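Local structure of beta-galactosidase (Bacillus circulans, 4MAD) at residues A265-L276 / K328-Y339. The protein probably hydrolyses terminal non-reducing beta-D-galactose residues from beta-D-galactosides, as a family 35 glycoside hydrolase. Numbering follows the deposited sequence.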
loop_
_atom_site.group_PDB
_atom_site.type_symbol
_atom_site.label_atom_id
_atom_site.label_comp_id
_atom_site.label_asym_id
_atom_site.label_seq_id
_atom_site.Cartn_x
_atom_site.Cartn_y
_atom_site.Cartn_z
ATOM N N ALA A 265 1.792 -18.490 16.789
ATOM C CA ALA A 265 2.266 -19.584 15.987
ATOM C C ALA A 265 1.350 -20.779 16.182
ATOM O O ALA A 265 0.966 -21.413 15.254
ATOM C CB ALA A 265 3.589 -19.910 16.388
ATOM N N GLU A 266 0.896 -20.978 17.403
ATOM C CA GLU A 266 0.049 -22.107 17.712
ATOM C C GLU A 266 -1.217 -22.027 16.907
ATOM O O GLU A 266 -1.669 -22.963 16.337
ATOM C CB GLU A 266 -0.316 -22.072 19.172
ATOM C CG GLU A 266 0.776 -22.546 20.059
ATOM C CD GLU A 266 1.746 -21.457 20.551
ATOM O OE1 GLU A 266 1.774 -20.370 20.025
ATOM O OE2 GLU A 266 2.480 -21.736 21.492
ATOM N N SER A 267 -1.760 -20.843 16.864
ATOM C CA SER A 267 -2.968 -20.616 16.086
ATOM C C SER A 267 -2.747 -20.839 14.588
ATOM O O SER A 267 -3.445 -21.549 13.980
ATOM C CB SER A 267 -3.540 -19.211 16.286
ATOM O OG SER A 267 -4.631 -18.960 15.484
ATOM N N VAL A 268 -1.685 -20.280 14.072
ATOM C CA VAL A 268 -1.392 -20.446 12.685
ATOM C C VAL A 268 -1.203 -21.908 12.331
ATOM O O VAL A 268 -1.696 -22.372 11.382
ATOM C CB VAL A 268 -0.157 -19.699 12.346
ATOM C CG1 VAL A 268 0.346 -20.070 11.020
ATOM C CG2 VAL A 268 -0.455 -18.291 12.403
ATOM N N VAL A 269 -0.497 -22.628 13.164
ATOM C CA VAL A 269 -0.249 -24.052 12.899
ATOM C C VAL A 269 -1.560 -24.822 12.829
ATOM O O VAL A 269 -1.757 -25.653 12.009
ATOM C CB VAL A 269 0.679 -24.654 13.940
ATOM C CG1 VAL A 269 0.554 -26.116 14.016
ATOM C CG2 VAL A 269 2.053 -24.237 13.736
ATOM N N GLU A 270 -2.495 -24.488 13.686
ATOM C CA GLU A 270 -3.666 -25.297 13.726
ATOM C C GLU A 270 -4.412 -25.227 12.402
ATOM O O GLU A 270 -4.893 -26.198 11.899
ATOM C CB GLU A 270 -4.555 -24.867 14.856
ATOM C CG GLU A 270 -5.866 -25.509 14.836
ATOM C CD GLU A 270 -6.553 -25.532 16.201
ATOM O OE1 GLU A 270 -6.128 -24.852 17.084
ATOM O OE2 GLU A 270 -7.530 -26.220 16.343
ATOM N N THR A 271 -4.530 -24.031 11.888
ATOM C CA THR A 271 -5.168 -23.846 10.599
ATOM C C THR A 271 -4.384 -24.385 9.415
ATOM O O THR A 271 -4.943 -24.878 8.514
ATOM C CB THR A 271 -5.661 -22.413 10.325
ATOM O OG1 THR A 271 -6.649 -22.057 11.271
ATOM C CG2 THR A 271 -6.242 -22.323 8.992
ATOM N N LEU A 272 -3.076 -24.267 9.469
ATOM C CA LEU A 272 -2.241 -24.749 8.414
ATOM C C LEU A 272 -2.387 -26.259 8.294
ATOM O O LEU A 272 -2.497 -26.772 7.252
ATOM C CB LEU A 272 -0.789 -24.402 8.692
ATOM C CG LEU A 272 0.261 -25.005 7.773
ATOM C CD1 LEU A 272 -0.040 -24.624 6.425
ATOM C CD2 LEU A 272 1.587 -24.574 8.120
ATOM N N GLU A 273 -2.384 -26.951 9.420
ATOM C CA GLU A 273 -2.553 -28.398 9.439
ATOM C C GLU A 273 -3.897 -28.760 8.846
ATOM O O GLU A 273 -4.010 -29.685 8.110
ATOM C CB GLU A 273 -2.453 -28.959 10.850
ATOM C CG GLU A 273 -1.089 -28.984 11.402
ATOM C CD GLU A 273 -0.361 -30.265 11.043
ATOM O OE1 GLU A 273 -0.894 -31.034 10.262
ATOM O OE2 GLU A 273 0.722 -30.481 11.542
ATOM N N GLU A 274 -4.906 -27.961 9.148
ATOM C CA GLU A 274 -6.230 -28.216 8.642
ATOM C C GLU A 274 -6.161 -28.172 7.136
ATOM O O GLU A 274 -6.796 -28.909 6.489
ATOM C CB GLU A 274 -7.230 -27.187 9.171
ATOM C CG GLU A 274 -8.622 -27.657 9.305
ATOM C CD GLU A 274 -9.649 -26.536 9.617
ATOM O OE1 GLU A 274 -9.260 -25.384 9.836
ATOM O OE2 GLU A 274 -10.835 -26.845 9.615
ATOM N N ILE A 275 -5.430 -27.227 6.618
ATOM C CA ILE A 275 -5.324 -27.094 5.198
ATOM C C ILE A 275 -4.583 -28.263 4.591
ATOM O O ILE A 275 -5.009 -28.822 3.646
ATOM C CB ILE A 275 -4.574 -25.817 4.814
ATOM C CG1 ILE A 275 -5.414 -24.604 5.174
ATOM C CG2 ILE A 275 -4.194 -25.829 3.378
ATOM C CD1 ILE A 275 -4.771 -23.291 4.938
ATOM N N LEU A 276 -3.441 -28.562 5.153
ATOM C CA LEU A 276 -2.533 -29.531 4.574
ATOM C C LEU A 276 -3.107 -30.963 4.572
ATOM O O LEU A 276 -2.871 -31.714 3.676
ATOM C CB LEU A 276 -1.161 -29.431 5.232
ATOM C CG LEU A 276 -0.431 -28.100 5.148
ATOM C CD1 LEU A 276 0.849 -28.134 5.915
ATOM C CD2 LEU A 276 -0.154 -27.828 3.717
ATOM N N LYS A 328 7.000 -17.686 14.345
ATOM C CA LYS A 328 6.072 -18.229 13.401
ATOM C C LYS A 328 6.819 -18.946 12.290
ATOM O O LYS A 328 6.466 -20.021 11.907
ATOM C CB LYS A 328 5.261 -17.122 12.795
ATOM C CG LYS A 328 3.920 -17.189 13.182
ATOM C CD LYS A 328 3.056 -16.310 12.334
ATOM C CE LYS A 328 2.253 -15.477 13.212
ATOM N NZ LYS A 328 1.410 -14.678 12.371
ATOM N N PHE A 329 7.922 -18.369 11.857
ATOM C CA PHE A 329 8.699 -18.936 10.779
ATOM C C PHE A 329 9.183 -20.351 11.122
ATOM O O PHE A 329 8.971 -21.241 10.377
ATOM C CB PHE A 329 9.903 -18.045 10.549
ATOM C CG PHE A 329 10.927 -18.562 9.552
ATOM C CD1 PHE A 329 10.990 -18.067 8.285
ATOM C CD2 PHE A 329 11.852 -19.482 9.902
ATOM C CE1 PHE A 329 11.922 -18.517 7.409
ATOM C CE2 PHE A 329 12.788 -19.905 8.997
ATOM C CZ PHE A 329 12.809 -19.412 7.773
ATOM N N TYR A 330 9.767 -20.519 12.291
ATOM C CA TYR A 330 10.191 -21.855 12.713
ATOM C C TYR A 330 9.028 -22.828 12.869
ATOM O O TYR A 330 9.121 -23.965 12.569
ATOM C CB TYR A 330 11.035 -21.777 13.970
ATOM C CG TYR A 330 12.359 -21.121 13.716
ATOM C CD1 TYR A 330 13.325 -21.744 12.958
ATOM C CD2 TYR A 330 12.632 -19.885 14.187
ATOM C CE1 TYR A 330 14.524 -21.157 12.725
ATOM C CE2 TYR A 330 13.803 -19.309 13.972
ATOM C CZ TYR A 330 14.756 -19.931 13.236
ATOM O OH TYR A 330 15.912 -19.288 13.042
ATOM N N ALA A 331 7.937 -22.328 13.391
ATOM C CA ALA A 331 6.780 -23.137 13.639
ATOM C C ALA A 331 6.188 -23.711 12.339
ATOM O O ALA A 331 5.844 -24.866 12.276
ATOM C CB ALA A 331 5.752 -22.351 14.366
ATOM N N VAL A 332 6.075 -22.849 11.346
ATOM C CA VAL A 332 5.654 -23.176 10.016
ATOM C C VAL A 332 6.626 -24.122 9.285
ATOM O O VAL A 332 6.238 -25.033 8.640
ATOM C CB VAL A 332 5.440 -21.896 9.194
ATOM C CG1 VAL A 332 5.334 -22.175 7.774
ATOM C CG2 VAL A 332 4.267 -21.178 9.670
ATOM N N ARG A 333 7.913 -23.916 9.457
ATOM C CA ARG A 333 8.880 -24.788 8.839
ATOM C C ARG A 333 8.732 -26.194 9.398
ATOM O O ARG A 333 8.823 -27.153 8.695
ATOM C CB ARG A 333 10.271 -24.298 9.057
ATOM C CG ARG A 333 11.247 -25.324 8.694
ATOM C CD ARG A 333 12.576 -24.843 8.603
ATOM N NE ARG A 333 13.171 -25.172 7.335
ATOM C CZ ARG A 333 13.932 -26.223 7.104
ATOM N NH1 ARG A 333 14.222 -27.045 8.047
ATOM N NH2 ARG A 333 14.430 -26.418 5.936
ATOM N N LYS A 334 8.482 -26.284 10.681
ATOM C CA LYS A 334 8.315 -27.567 11.339
ATOM C C LYS A 334 7.099 -28.329 10.816
ATOM O O LYS A 334 7.135 -29.506 10.665
ATOM C CB LYS A 334 8.145 -27.311 12.804
ATOM C CG LYS A 334 8.159 -28.506 13.635
ATOM C CD LYS A 334 8.402 -28.214 15.052
ATOM C CE LYS A 334 8.137 -29.453 15.804
ATOM N NZ LYS A 334 8.424 -29.374 17.218
ATOM N N VAL A 335 6.007 -27.624 10.592
ATOM C CA VAL A 335 4.885 -28.238 9.975
ATOM C C VAL A 335 5.190 -28.677 8.552
ATOM O O VAL A 335 4.896 -29.748 8.176
ATOM C CB VAL A 335 3.678 -27.343 9.951
ATOM C CG1 VAL A 335 2.618 -27.952 9.194
ATOM C CG2 VAL A 335 3.214 -27.034 11.323
ATOM N N PHE A 336 5.861 -27.843 7.810
ATOM C CA PHE A 336 6.154 -28.175 6.441
ATOM C C PHE A 336 6.960 -29.467 6.397
ATOM O O PHE A 336 6.752 -30.269 5.563
ATOM C CB PHE A 336 6.916 -27.064 5.730
ATOM C CG PHE A 336 6.084 -25.893 5.296
ATOM C CD1 PHE A 336 4.721 -25.871 5.381
ATOM C CD2 PHE A 336 6.697 -24.799 4.776
ATOM C CE1 PHE A 336 4.031 -24.787 4.949
ATOM C CE2 PHE A 336 5.991 -23.752 4.372
ATOM C CZ PHE A 336 4.676 -23.738 4.472
ATOM N N GLU A 337 7.830 -29.661 7.358
ATOM C CA GLU A 337 8.675 -30.823 7.404
ATOM C C GLU A 337 7.885 -32.127 7.523
ATOM O O GLU A 337 8.320 -33.113 7.072
ATOM C CB GLU A 337 9.738 -30.693 8.474
ATOM C CG GLU A 337 10.773 -29.701 8.171
ATOM C CD GLU A 337 11.966 -29.803 9.106
ATOM O OE1 GLU A 337 11.822 -29.480 10.274
ATOM O OE2 GLU A 337 13.043 -30.244 8.670
ATOM N N LYS A 338 6.728 -32.106 8.135
ATOM C CA LYS A 338 5.844 -33.257 8.149
ATOM C C LYS A 338 5.326 -33.662 6.782
ATOM O O LYS A 338 4.934 -34.756 6.600
ATOM C CB LYS A 338 4.653 -33.049 9.037
ATOM C CG LYS A 338 4.964 -32.885 10.413
ATOM C CD LYS A 338 3.753 -32.509 11.214
ATOM C CE LYS A 338 2.632 -33.472 11.101
ATOM N NZ LYS A 338 1.492 -33.127 12.035
ATOM N N TYR A 339 5.259 -32.717 5.872
ATOM C CA TYR A 339 4.597 -32.905 4.601
ATOM C C TYR A 339 5.481 -32.843 3.355
ATOM O O TYR A 339 5.088 -33.258 2.333
ATOM C CB TYR A 339 3.424 -31.966 4.472
ATOM C CG TYR A 339 2.404 -32.132 5.561
ATOM C CD1 TYR A 339 1.459 -33.111 5.496
ATOM C CD2 TYR A 339 2.382 -31.309 6.641
ATOM C CE1 TYR A 339 0.550 -33.256 6.451
ATOM C CE2 TYR A 339 1.491 -31.458 7.612
ATOM C CZ TYR A 339 0.555 -32.449 7.514
ATOM O OH TYR A 339 -0.372 -32.642 8.488
#
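The Y339 ring meets L276 over one face and E273 at its edge. L276 CB stands 4.1 Å from the centroid of the Y339 ring, almost over the ring centre, a CH-pi contact. L276 CD1 reaches the rim, 3.6 Å from Y339 CD2. In the ring plane, Y339 OH donates a very short hydrogen bond of 2.5 Å to E273 OE1. The E273 carboxylate is turned 67° from that ring. E273 OE2 forms a salt bridge with K338 NZ at 2.8 Å; the amine arrives on the syn side, somewhat out of the carboxylate plane. E273 reaches both partners because its chain bends at chi2 (-88°). K277 forms a further salt bridge to E273 OE1, so the carboxylate probably carries a stabilised negative charge. Without the carboxylate, as with an alanine here, K338 and K277 would probably lose a shared counter-charge and the Y339 hydroxyl its acceptor.

The F336 ring carries V332 CG1 over one face, offset toward the rim. L272 CD2 approaches it obliquely, and F60 packs edge-to-face with it. Between the helices, V335 is a knob in a hole formed by V269, L272, E273 and L276. V335 CG1 lies 3.7 Å from L272 CD2 and also meets L276, while V335 CG2 faces V269. At the N-terminal ends, A265 CB meets A331 CB at 3.8 Å. The K328 chain crosses V268 at about a right angle, and its NZ is hydrogen-bonded to H250 O and forms a salt bridge with D316.

The axes approach to 9.4 Å at -27°. L272, V332 and F336 all touch F284 of strand 281-284. These are neighbouring, near-parallel helices on the outside of the beta/alpha barrel, one on each side in sequence of its eighth strand, as in the TIM-barrel fold of family 35.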